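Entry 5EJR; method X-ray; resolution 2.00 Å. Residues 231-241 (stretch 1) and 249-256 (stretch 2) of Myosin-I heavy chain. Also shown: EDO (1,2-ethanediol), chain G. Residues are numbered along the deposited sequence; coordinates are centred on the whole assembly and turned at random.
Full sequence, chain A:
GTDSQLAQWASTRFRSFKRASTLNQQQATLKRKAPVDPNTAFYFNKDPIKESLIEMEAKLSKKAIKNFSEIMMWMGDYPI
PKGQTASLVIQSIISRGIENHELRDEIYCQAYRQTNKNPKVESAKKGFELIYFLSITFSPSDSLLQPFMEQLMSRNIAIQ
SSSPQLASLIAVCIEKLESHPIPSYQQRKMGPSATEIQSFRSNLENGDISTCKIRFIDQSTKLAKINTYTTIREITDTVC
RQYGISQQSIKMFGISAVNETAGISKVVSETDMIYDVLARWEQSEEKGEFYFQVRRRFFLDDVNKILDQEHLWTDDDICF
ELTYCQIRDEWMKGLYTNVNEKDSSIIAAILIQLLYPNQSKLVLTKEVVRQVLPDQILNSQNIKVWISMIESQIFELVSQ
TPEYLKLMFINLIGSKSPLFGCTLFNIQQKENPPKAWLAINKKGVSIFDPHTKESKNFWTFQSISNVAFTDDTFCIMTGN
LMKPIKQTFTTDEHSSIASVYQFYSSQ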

# COMPACT_ATOMS: atom_id res chain seq x y z
N THR A 231 2.73 0.84 9.04
CA THR A 231 1.58 0.13 8.46
C THR A 231 0.48 1.13 8.10
O THR A 231 0.43 2.26 8.62
CB THR A 231 1.02 -0.91 9.42
OG1 THR A 231 0.52 -0.24 10.58
CG2 THR A 231 2.01 -2.01 9.77
N ILE A 232 -0.46 0.69 7.26
CA ILE A 232 -1.62 1.49 6.86
C ILE A 232 -2.49 1.80 8.10
O ILE A 232 -3.02 2.91 8.21
CB ILE A 232 -2.34 0.76 5.69
CG1 ILE A 232 -1.44 0.78 4.43
CG2 ILE A 232 -3.78 1.31 5.41
CD1 ILE A 232 -1.28 2.16 3.64
N ARG A 233 -2.53 0.87 9.08
CA ARG A 233 -3.29 1.08 10.32
C ARG A 233 -2.73 2.24 11.11
O ARG A 233 -3.51 3.08 11.58
CB ARG A 233 -3.38 -0.19 11.18
CG ARG A 233 -4.26 -0.05 12.43
CD ARG A 233 -5.75 0.12 12.12
NE ARG A 233 -6.21 1.51 12.24
CZ ARG A 233 -7.41 1.95 11.87
NH1 ARG A 233 -8.29 1.12 11.31
NH2 ARG A 233 -7.74 3.22 12.03
N GLU A 234 -1.39 2.32 11.23
CA GLU A 234 -0.70 3.41 11.94
C GLU A 234 -0.90 4.76 11.27
O GLU A 234 -1.16 5.72 11.99
CB GLU A 234 0.81 3.11 12.14
CG GLU A 234 1.06 1.91 13.05
CD GLU A 234 2.46 1.31 13.03
OE1 GLU A 234 3.16 1.45 11.99
OE2 GLU A 234 2.84 0.66 14.03
N ILE A 235 -0.79 4.86 9.92
CA ILE A 235 -1.03 6.13 9.25
C ILE A 235 -2.50 6.54 9.35
O ILE A 235 -2.76 7.74 9.44
CB ILE A 235 -0.53 6.33 7.81
CG1 ILE A 235 -0.98 5.20 6.88
CG2 ILE A 235 0.98 6.57 7.74
CD1 ILE A 235 -1.41 5.74 5.53
N THR A 236 -3.46 5.57 9.29
CA THR A 236 -4.89 5.90 9.43
C THR A 236 -5.08 6.53 10.82
O THR A 236 -5.73 7.57 10.92
CB THR A 236 -5.80 4.65 9.26
OG1 THR A 236 -5.55 4.04 7.99
CG2 THR A 236 -7.27 5.00 9.35
N ASP A 237 -4.48 5.93 11.86
CA ASP A 237 -4.57 6.42 13.23
C ASP A 237 -4.05 7.85 13.40
O ASP A 237 -4.72 8.69 14.01
CB ASP A 237 -3.85 5.47 14.18
CG ASP A 237 -4.62 4.19 14.44
OD1 ASP A 237 -5.61 3.93 13.70
OD2 ASP A 237 -4.23 3.45 15.36
N THR A 238 -2.88 8.14 12.80
CA THR A 238 -2.25 9.46 12.90
C THR A 238 -3.04 10.52 12.14
O THR A 238 -3.36 11.55 12.73
CB THR A 238 -0.75 9.43 12.51
OG1 THR A 238 -0.60 9.27 11.09
CG2 THR A 238 0.03 8.34 13.25
N VAL A 239 -3.39 10.29 10.85
CA VAL A 239 -4.14 11.33 10.11
C VAL A 239 -5.50 11.60 10.73
O VAL A 239 -5.97 12.73 10.67
CB VAL A 239 -4.27 11.18 8.59
CG1 VAL A 239 -2.99 11.52 7.87
CG2 VAL A 239 -4.84 9.82 8.17
N CYS A 240 -6.15 10.56 11.27
CA CYS A 240 -7.47 10.71 11.88
C CYS A 240 -7.40 11.55 13.15
O CYS A 240 -8.26 12.39 13.35
CB CYS A 240 -8.14 9.36 12.09
SG CYS A 240 -8.74 8.62 10.55
N ARG A 241 -6.33 11.36 13.96
CA ARG A 241 -6.04 12.16 15.16
C ARG A 241 -5.78 13.63 14.77
O ARG A 241 -6.31 14.53 15.42
CB ARG A 241 -4.85 11.61 15.94
CG ARG A 241 -5.21 10.61 17.01
CD ARG A 241 -4.00 9.85 17.53
NE ARG A 241 -4.38 8.68 18.32
CZ ARG A 241 -4.77 7.51 17.82
NH1 ARG A 241 -4.86 7.34 16.51
NH2 ARG A 241 -5.10 6.51 18.63
C1 EDO G . -18.06 5.86 17.03
O1 EDO G . -18.41 4.52 17.30
C2 EDO G . -18.85 6.38 15.81
O2 EDO G . -18.72 7.80 15.74
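Stretch 2 (249-256) SIKMFGIS

Stretch 2 packs across one side of the helix in stretch 1 through a mainly apolar contact, fastened by an arginine that reaches from the helix to backbone carbonyls of the second segment. Residues 232-241 are helical, with T231 at the N-cap position: its OG1 accepts from E234 N at 3.3 Å, and T231 N donates in return to E234 OE1 at 3.0 Å. Stretch 2 begins with helical phi/psi values at 249-252, where M252 N bonds to S249 O at 2.9 Å and F253 N to I250 O at 3.1 Å, and then extends into a strand from F253 to S256. This strand runs across the helix rather than along it: the N-to-C directions differ by 114°, and the axes approach to 8.2 Å. The backbones come nearest at T236 and G254, whose CA atoms lie 6.1 Å apart, and at D237 and I250, with 6.3 Å between CA atoms. Together the two segments bury 500 Å².

I250 and I255 contribute most of the covered surface of stretch 2, and both direct their CA-to-CB bonds toward the helix. I250, with chi1 m and chi2 t, places CG1 3.8 Å from C240 CB and CG2 3.3 Å from D237 OD1, while its CD1 lies over one face of the R241 guanidinium, 3.5 Å from NH1. I255 adopts the same rotamer and meets the earlier part of the helix: its CD1 is 3.4 Å from I235 CD1 and 3.3 Å from T236 OG1, and its CB is 4.1 Å from I232 CG2. The T236 hydroxyl, though beside this apolar group, is not left unpaired: T236 OG1 donates to I232 O at 2.8 Å within its own helix.

Between these isoleucines, F253 rests its CB 3.8 Å from C240 SG, although the end of its side chain leads away from the helix; the sulfur stands 4.9 Å from the ring centroid in an oblique position. G254 has no side chain, and its CA lies 4.0 Å from T236 CG2.

The polar fastening comes from R233. Its CA-to-CB bond points away from stretch 2, but the long side chain brings the guanidinium back, so that NH1 donates to F253 O at 3.1 Å and NH2 makes a weak bond to I250 O, also at 3.1 Å. D237, one turn later, steadies this group through a salt bridge from OD1 to R233 NH2 at 2.8 Å.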

# COMPACT_ATOMS: atom_id res chain seq x y z
N SER A 249 -13.60 6.69 17.74
CA SER A 249 -14.11 6.60 16.37
C SER A 249 -13.07 6.19 15.34
O SER A 249 -13.42 5.76 14.24
CB SER A 249 -14.71 7.94 15.94
OG SER A 249 -15.81 8.29 16.75
N ILE A 250 -11.79 6.36 15.68
CA ILE A 250 -10.67 6.12 14.78
C ILE A 250 -10.69 4.70 14.18
O ILE A 250 -10.42 4.54 12.98
CB ILE A 250 -9.32 6.50 15.48
CG1 ILE A 250 -9.20 8.04 15.46
CG2 ILE A 250 -8.12 5.85 14.77
CD1 ILE A 250 -8.13 8.65 16.28
N LYS A 251 -11.10 3.71 14.97
CA LYS A 251 -11.18 2.33 14.49
C LYS A 251 -12.19 2.12 13.37
O LYS A 251 -12.16 1.09 12.74
CB LYS A 251 -11.48 1.33 15.63
CG LYS A 251 -12.87 1.48 16.26
CD LYS A 251 -13.11 0.48 17.41
CE LYS A 251 -12.24 0.69 18.64
NZ LYS A 251 -12.61 1.90 19.41
N MET A 252 -13.13 3.06 13.17
CA MET A 252 -14.19 2.93 12.17
C MET A 252 -13.69 3.35 10.83
O MET A 252 -14.39 3.18 9.83
CB MET A 252 -15.43 3.82 12.53
CG MET A 252 -15.99 3.59 13.94
SD MET A 252 -16.39 1.85 14.17
CE MET A 252 -16.69 1.82 15.97
N PHE A 253 -12.50 3.97 10.79
CA PHE A 253 -11.93 4.52 9.59
C PHE A 253 -10.86 3.64 8.99
O PHE A 253 -10.23 2.84 9.68
CB PHE A 253 -11.40 5.96 9.87
CG PHE A 253 -12.49 6.99 10.02
CD1 PHE A 253 -13.14 7.17 11.24
CD2 PHE A 253 -12.91 7.75 8.94
CE1 PHE A 253 -14.19 8.08 11.37
CE2 PHE A 253 -13.98 8.64 9.06
CZ PHE A 253 -14.60 8.82 10.28
N GLY A 254 -10.70 3.78 7.68
CA GLY A 254 -9.71 3.03 6.92
C GLY A 254 -9.22 3.88 5.77
O GLY A 254 -9.61 5.05 5.66
N ILE A 255 -8.42 3.29 4.89
CA ILE A 255 -7.86 3.96 3.73
C ILE A 255 -8.12 3.17 2.46
O ILE A 255 -8.09 1.94 2.48
CB ILE A 255 -6.35 4.23 3.98
CG1 ILE A 255 -6.20 5.40 5.00
CG2 ILE A 255 -5.56 4.49 2.67
CD1 ILE A 255 -4.80 5.83 5.33
N SER A 256 -8.40 3.90 1.37
CA SER A 256 -8.57 3.37 0.02
C SER A 256 -7.55 4.01 -0.94
O SER A 256 -7.17 5.18 -0.79
CB SER A 256 -10.00 3.63 -0.48
OG SER A 256 -10.92 2.83 0.26